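Local coordinates for protein LST4 (Kluyveromyces lactis, PDB 4ZY8) that probably takes part in amino-acid uptake and in protein trafficking from the Golgi to the plasma membrane, this chain being its longin domain, at residues A[48-53]-A[79-84]; A[122-127]-A[157-162]. All blocks are in the same frame, centred on the assembly; numbering follows the deposited sequence.

In the fold
From the N terminus the chain lays down strands 12-17 and 29-35 and then helix 47-55. Contact 1 closes the first loop: after strand 68-74 the chain turns back, and strand 79-87 packs against that helix. Strand 95-103 completes the sheet before helix 114-134 begins, and contact 2 closes the second loop by laying helix 150-166 against it. The two loops follow in series, neither nesting nor crossing, with centres about 18 Å apart. Strand 79-87 links them through the sheet, since Phe82 packs on Phe159 and Arg84 NH1 forms salt bridges with Asp122 and Glu125. Contact 1 thus ties helix 47-55 to one face, while contact 2 pairs the two helices on the other.

Contact 1: residues A[48-53]-A[79-84]; sequences NELKDY and IVLFTR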
loop_
_atom_site.group_PDB
_atom_site.type_symbol
_atom_site.label_atom_id
_atom_site.label_comp_id
_atom_site.label_asym_id
_atom_site.label_seq_id
_atom_site.Cartn_x
_atom_site.Cartn_y
_atom_site.Cartn_z
ATOM N N ASN A 48 8.033 -3.536 -12.312
ATOM C CA ASN A 48 7.015 -3.707 -13.333
ATOM C C ASN A 48 6.084 -4.861 -13.050
ATOM O O ASN A 48 4.960 -4.869 -13.475
ATOM C CB ASN A 48 7.659 -3.898 -14.687
ATOM C CG ASN A 48 7.972 -2.599 -15.363
ATOM O OD1 ASN A 48 7.120 -1.753 -15.521
ATOM N ND2 ASN A 48 9.207 -2.443 -15.768
ATOM N N GLU A 49 6.583 -5.845 -12.340
ATOM C CA GLU A 49 5.776 -6.982 -11.935
ATOM C C GLU A 49 4.844 -6.528 -10.812
ATOM O O GLU A 49 3.697 -6.966 -10.742
ATOM C CB GLU A 49 6.656 -8.155 -11.506
ATOM C CG GLU A 49 5.898 -9.392 -11.055
ATOM C CD GLU A 49 6.838 -10.537 -10.697
ATOM O OE1 GLU A 49 8.030 -10.448 -11.058
ATOM O OE2 GLU A 49 6.389 -11.518 -10.061
ATOM N N LEU A 50 5.335 -5.645 -9.941
ATOM C CA LEU A 50 4.502 -5.141 -8.846
ATOM C C LEU A 50 3.369 -4.252 -9.331
ATOM O O LEU A 50 2.248 -4.424 -8.875
ATOM C CB LEU A 50 5.355 -4.401 -7.815
ATOM C CG LEU A 50 6.132 -5.396 -6.948
ATOM C CD1 LEU A 50 7.082 -4.696 -6.027
ATOM C CD2 LEU A 50 5.167 -6.246 -6.132
ATOM N N LYS A 51 3.639 -3.346 -10.276
ATOM C CA LYS A 51 2.593 -2.483 -10.844
ATOM C C LYS A 51 1.430 -3.315 -11.345
ATOM O O LYS A 51 0.269 -2.924 -11.235
ATOM C CB LYS A 51 3.128 -1.634 -12.006
ATOM C CG LYS A 51 4.211 -0.630 -11.631
ATOM C CD LYS A 51 3.625 0.715 -11.251
ATOM C CE LYS A 51 4.705 1.789 -11.236
ATOM N NZ LYS A 51 5.704 1.546 -12.312
ATOM N N ASP A 52 1.761 -4.476 -11.895
ATOM C CA ASP A 52 0.774 -5.395 -12.439
ATOM C C ASP A 52 -0.019 -6.082 -11.309
ATOM O O ASP A 52 -1.238 -6.200 -11.386
ATOM C CB ASP A 52 1.468 -6.407 -13.357
ATOM C CG ASP A 52 0.490 -7.314 -14.075
ATOM O OD1 ASP A 52 -0.330 -6.789 -14.858
ATOM O OD2 ASP A 52 0.581 -8.551 -13.911
ATOM N N TYR A 53 0.666 -6.511 -10.254
ATOM C CA TYR A 53 -0.027 -7.088 -9.102
ATOM C C TYR A 53 -0.894 -6.068 -8.368
ATOM O O TYR A 53 -1.965 -6.400 -7.876
ATOM C CB TYR A 53 0.971 -7.700 -8.122
ATOM C CG TYR A 53 1.633 -8.971 -8.596
ATOM C CD1 TYR A 53 0.971 -9.848 -9.437
ATOM C CD2 TYR A 53 2.912 -9.301 -8.186
ATOM C CE1 TYR A 53 1.567 -11.020 -9.860
ATOM C CE2 TYR A 53 3.518 -10.463 -8.606
ATOM C CZ TYR A 53 2.843 -11.322 -9.438
ATOM O OH TYR A 53 3.451 -12.488 -9.853
ATOM N N ILE A 79 6.603 -14.469 -1.217
ATOM C CA ILE A 79 6.167 -13.206 -0.660
ATOM C C ILE A 79 4.648 -13.069 -0.712
ATOM O O ILE A 79 4.006 -13.546 -1.642
ATOM C CB ILE A 79 6.873 -12.044 -1.411
ATOM C CG1 ILE A 79 8.228 -11.758 -0.754
ATOM C CG2 ILE A 79 6.012 -10.808 -1.461
ATOM C CD1 ILE A 79 9.059 -10.724 -1.460
ATOM N N VAL A 80 4.076 -12.429 0.302
ATOM C CA VAL A 80 2.679 -12.041 0.260
ATOM C C VAL A 80 2.601 -10.529 0.103
ATOM O O VAL A 80 3.357 -9.807 0.737
ATOM C CB VAL A 80 1.934 -12.524 1.532
ATOM C CG1 VAL A 80 0.924 -11.519 1.988
ATOM C CG2 VAL A 80 1.288 -13.871 1.271
ATOM N N LEU A 81 1.729 -10.064 -0.786
ATOM C CA LEU A 81 1.551 -8.640 -1.041
ATOM C C LEU A 81 0.162 -8.200 -0.598
ATOM O O LEU A 81 -0.831 -8.737 -1.096
ATOM C CB LEU A 81 1.772 -8.334 -2.535
ATOM C CG LEU A 81 1.589 -6.904 -3.059
ATOM C CD1 LEU A 81 2.714 -6.003 -2.579
ATOM C CD2 LEU A 81 1.532 -6.883 -4.593
ATOM N N PHE A 82 0.070 -7.271 0.357
ATOM C CA PHE A 82 -1.247 -6.745 0.695
ATOM C C PHE A 82 -1.358 -5.266 0.346
ATOM O O PHE A 82 -0.465 -4.469 0.624
ATOM C CB PHE A 82 -1.627 -7.022 2.164
ATOM C CG PHE A 82 -0.694 -6.435 3.215
ATOM C CD1 PHE A 82 -1.023 -5.258 3.873
ATOM C CD2 PHE A 82 0.461 -7.096 3.596
ATOM C CE1 PHE A 82 -0.197 -4.731 4.876
ATOM C CE2 PHE A 82 1.298 -6.585 4.601
ATOM C CZ PHE A 82 0.960 -5.402 5.241
ATOM N N THR A 83 -2.469 -4.934 -0.297
ATOM C CA THR A 83 -2.664 -3.628 -0.913
ATOM C C THR A 83 -3.978 -2.967 -0.514
ATOM O O THR A 83 -5.041 -3.556 -0.657
ATOM C CB THR A 83 -2.657 -3.748 -2.468
ATOM O OG1 THR A 83 -1.378 -4.193 -2.909
ATOM C CG2 THR A 83 -2.963 -2.395 -3.129
ATOM N N ARG A 84 -3.895 -1.729 -0.054
ATOM C CA ARG A 84 -5.061 -0.868 0.092
ATOM C C ARG A 84 -5.120 0.047 -1.118
ATOM O O ARG A 84 -4.188 0.816 -1.361
ATOM C CB ARG A 84 -4.974 -0.045 1.380
ATOM C CG ARG A 84 -5.886 1.201 1.451
ATOM C CD ARG A 84 -7.383 0.854 1.531
ATOM N NE ARG A 84 -7.691 -0.083 2.630
ATOM C CZ ARG A 84 -8.115 0.249 3.847
ATOM N NH1 ARG A 84 -8.296 1.524 4.191
ATOM N NH2 ARG A 84 -8.361 -0.716 4.729
#
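No part of the Tyr53 ring lies over Leu81: the methyl CD2 of Leu81 sits behind the CG end of the ring, 4.5 Å from CG of Tyr53, and the closer touch is with the methylene stem, at 3.7 Å from Tyr53 CB. The Tyr53 side chain also touches Val74 of the adjacent strand 68-74, which suits a residue at the exposed margin, where an aromatic can cover apolar neighbours and leave its hydroxyl near the surface. The other large flat group, the guanidinium of Arg84, belongs to the far face of the strand, where its NE forms a salt bridge with Asp69.

Leu50, one helical turn before Tyr53, supplies the buried half. Its CD2 comes 4.0 Å from CD2 of Leu81, the two leucines crossing at a slant, so that this one methyl of Leu81 serves both helix residues. Leu81 reaches them because its CG stands anti to the backbone N (chi1 178°), which carries the branch out from the strand toward the helix. The Leu50 side chain also packs on Ile14 and Ile45. Two branched, apolar leucines suit such a place, since they fill the space between helix and sheet without polar groups to satisfy. Within the helix, Tyr53 N bonds to Glu49 O.

Side chains alternate along the strand. Leu81 faces the helix, and Thr83 on the same side bonds through OG1 to Ser99 OG, while Val80 and Phe82 point to the other face. One helix packed on one side of a five-stranded antiparallel sheet of order 2-1-5-4-3, with helices 114-134 and 150-166 on the other face, is the hallmark of the longin fold.

Contact 2: residues A[122-127]-A[157-162]; sequences DQCENT and QTFQRK
Cys124 sets its sulfur against Thr158 and Phe159, joining the two antiparallel helices that cover one face of the longin-domain sheet. This is the tight part. SG of Cys124 lies 3.7 Å from CG2 of Thr158 and 4.2 Å from Phe159 CE2. The sulfur approaches the phenyl ring obliquely, 5.3 Å from its centroid and 67° off the ring normal, a Cys sulfur-aromatic contact. A small, weakly polar cysteine suits a spot where the helices come close, the CA atoms of Cys124 and Thr158 being 7.5 Å apart. Thr158 offers its methyl because CG2 stands anti to the backbone N, while OG1 turns to a weak hydrogen bond with Ala154 O in its own helix. Phe159 reaches down to Ile98 and Cys100 of the sheet.

The opposite margin is looser. Exposed Gln123 points toward the second helix, yet its OE1 stays 4.7 Å from Thr158 OG1; a long polar chain fits such a solvent-facing edge of the pair. The carbonyl O of Gln123 accepts both Thr127 N and, at 3.0 Å, Thr127 OG1, whose oxygen sits 42° out of the carbonyl plane.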
loop_
_atom_site.group_PDB
_atom_site.type_symbol
_atom_site.label_atom_id
_atom_site.label_comp_id
_atom_site.label_asym_id
_atom_site.label_seq_id
_atom_site.Cartn_x
_atom_site.Cartn_y
_atom_site.Cartn_z
ATOM N N ASP A 122 -6.625 2.369 7.173
ATOM C CA ASP A 122 -7.586 3.457 7.112
ATOM C C ASP A 122 -6.937 4.772 7.490
ATOM O O ASP A 122 -7.142 5.731 6.823
ATOM C CB ASP A 122 -8.791 3.287 8.028
ATOM C CG ASP A 122 -9.661 2.107 7.691
ATOM O OD1 ASP A 122 -9.787 1.713 6.526
ATOM O OD2 ASP A 122 -10.253 1.572 8.629
ATOM N N GLN A 123 -6.175 4.795 8.576
ATOM C CA GLN A 123 -5.494 6.025 8.993
ATOM C C GLN A 123 -4.515 6.458 7.883
ATOM O O GLN A 123 -4.465 7.631 7.524
ATOM C CB GLN A 123 -4.715 5.827 10.305
ATOM C CG GLN A 123 -5.485 5.168 11.453
ATOM C CD GLN A 123 -4.646 5.104 12.741
ATOM O OE1 GLN A 123 -3.410 5.115 12.696
ATOM N NE2 GLN A 123 -5.308 4.944 13.865
ATOM N N CYS A 124 -3.771 5.501 7.324
ATOM C CA CYS A 124 -2.829 5.817 6.219
ATOM C C CYS A 124 -3.545 6.435 5.018
ATOM O O CYS A 124 -3.071 7.424 4.431
ATOM C CB CYS A 124 -2.077 4.566 5.779
ATOM S SG CYS A 124 -0.960 3.907 7.071
ATOM N N GLU A 125 -4.684 5.847 4.657
ATOM C CA GLU A 125 -5.526 6.377 3.590
ATOM C C GLU A 125 -5.995 7.801 3.927
ATOM O O GLU A 125 -5.877 8.680 3.087
ATOM C CB GLU A 125 -6.725 5.445 3.321
ATOM C CG GLU A 125 -7.744 5.998 2.332
ATOM C CD GLU A 125 -8.942 5.059 2.129
ATOM O OE1 GLU A 125 -8.771 3.827 2.237
ATOM O OE2 GLU A 125 -10.059 5.562 1.880
ATOM N N ASN A 126 -6.505 8.042 5.142
ATOM C CA ASN A 126 -6.876 9.410 5.564
ATOM C C ASN A 126 -5.729 10.408 5.435
ATOM O O ASN A 126 -5.938 11.575 5.108
ATOM C CB ASN A 126 -7.300 9.485 7.054
ATOM C CG ASN A 126 -8.598 8.755 7.343
ATOM O OD1 ASN A 126 -9.413 8.537 6.446
ATOM N ND2 ASN A 126 -8.820 8.428 8.627
ATOM N N THR A 127 -4.520 9.949 5.752
ATOM C CA THR A 127 -3.358 10.841 5.787
ATOM C C THR A 127 -2.977 11.337 4.382
ATOM O O THR A 127 -2.742 12.539 4.156
ATOM C CB THR A 127 -2.168 10.138 6.457
ATOM O OG1 THR A 127 -2.495 9.866 7.828
ATOM C CG2 THR A 127 -0.909 11.028 6.417
ATOM N N GLN A 157 5.928 5.512 8.911
ATOM C CA GLN A 157 6.062 5.325 10.316
ATOM C C GLN A 157 4.981 4.433 10.912
ATOM O O GLN A 157 5.239 3.643 11.752
ATOM C CB GLN A 157 6.146 6.641 11.023
ATOM C CG GLN A 157 6.571 6.502 12.450
ATOM C CD GLN A 157 6.602 7.818 13.176
ATOM O OE1 GLN A 157 7.159 8.782 12.688
ATOM N NE2 GLN A 157 6.003 7.859 14.329
ATOM N N THR A 158 3.777 4.542 10.413
ATOM C CA THR A 158 2.703 3.635 10.836
ATOM C C THR A 158 3.028 2.180 10.500
ATOM O O THR A 158 2.704 1.281 11.275
ATOM C CB THR A 158 1.338 4.058 10.216
ATOM O OG1 THR A 158 0.893 5.232 10.902
ATOM C CG2 THR A 158 0.277 2.996 10.441
ATOM N N PHE A 159 3.663 1.934 9.354
ATOM C CA PHE A 159 4.104 0.579 9.028
ATOM C C PHE A 159 5.248 0.115 9.939
ATOM O O PHE A 159 5.244 -1.010 10.428
ATOM C CB PHE A 159 4.521 0.495 7.549
ATOM C CG PHE A 159 3.372 0.180 6.639
ATOM C CD1 PHE A 159 3.149 -1.128 6.206
ATOM C CD2 PHE A 159 2.474 1.176 6.263
ATOM C CE1 PHE A 159 2.069 -1.437 5.366
ATOM C CE2 PHE A 159 1.370 0.874 5.417
ATOM C CZ PHE A 159 1.194 -0.437 4.967
ATOM N N GLN A 160 6.219 0.991 10.163
ATOM C CA GLN A 160 7.388 0.652 10.975
ATOM C C GLN A 160 7.021 0.388 12.425
ATOM O O GLN A 160 7.519 -0.546 13.039
ATOM C CB GLN A 160 8.392 1.792 10.912
ATOM C CG GLN A 160 9.123 1.876 9.578
ATOM C CD GLN A 160 9.844 3.205 9.413
ATOM O OE1 GLN A 160 9.381 4.237 9.914
ATOM N NE2 GLN A 160 10.982 3.187 8.722
ATOM N N ARG A 161 6.121 1.205 12.954
ATOM C CA ARG A 161 5.820 1.171 14.384
ATOM C C ARG A 161 4.574 0.369 14.755
ATOM O O ARG A 161 4.516 -0.192 15.847
ATOM C CB ARG A 161 5.662 2.606 14.905
ATOM N N LYS A 162 3.626 0.243 13.858
ATOM C CA LYS A 162 2.395 -0.432 14.180
ATOM C C LYS A 162 2.102 -1.668 13.373
ATOM O O LYS A 162 1.912 -2.704 13.913
ATOM C CB LYS A 162 1.241 0.517 14.071
ATOM C CG LYS A 162 1.290 1.634 15.072
ATOM C CD LYS A 162 0.556 2.809 14.528
#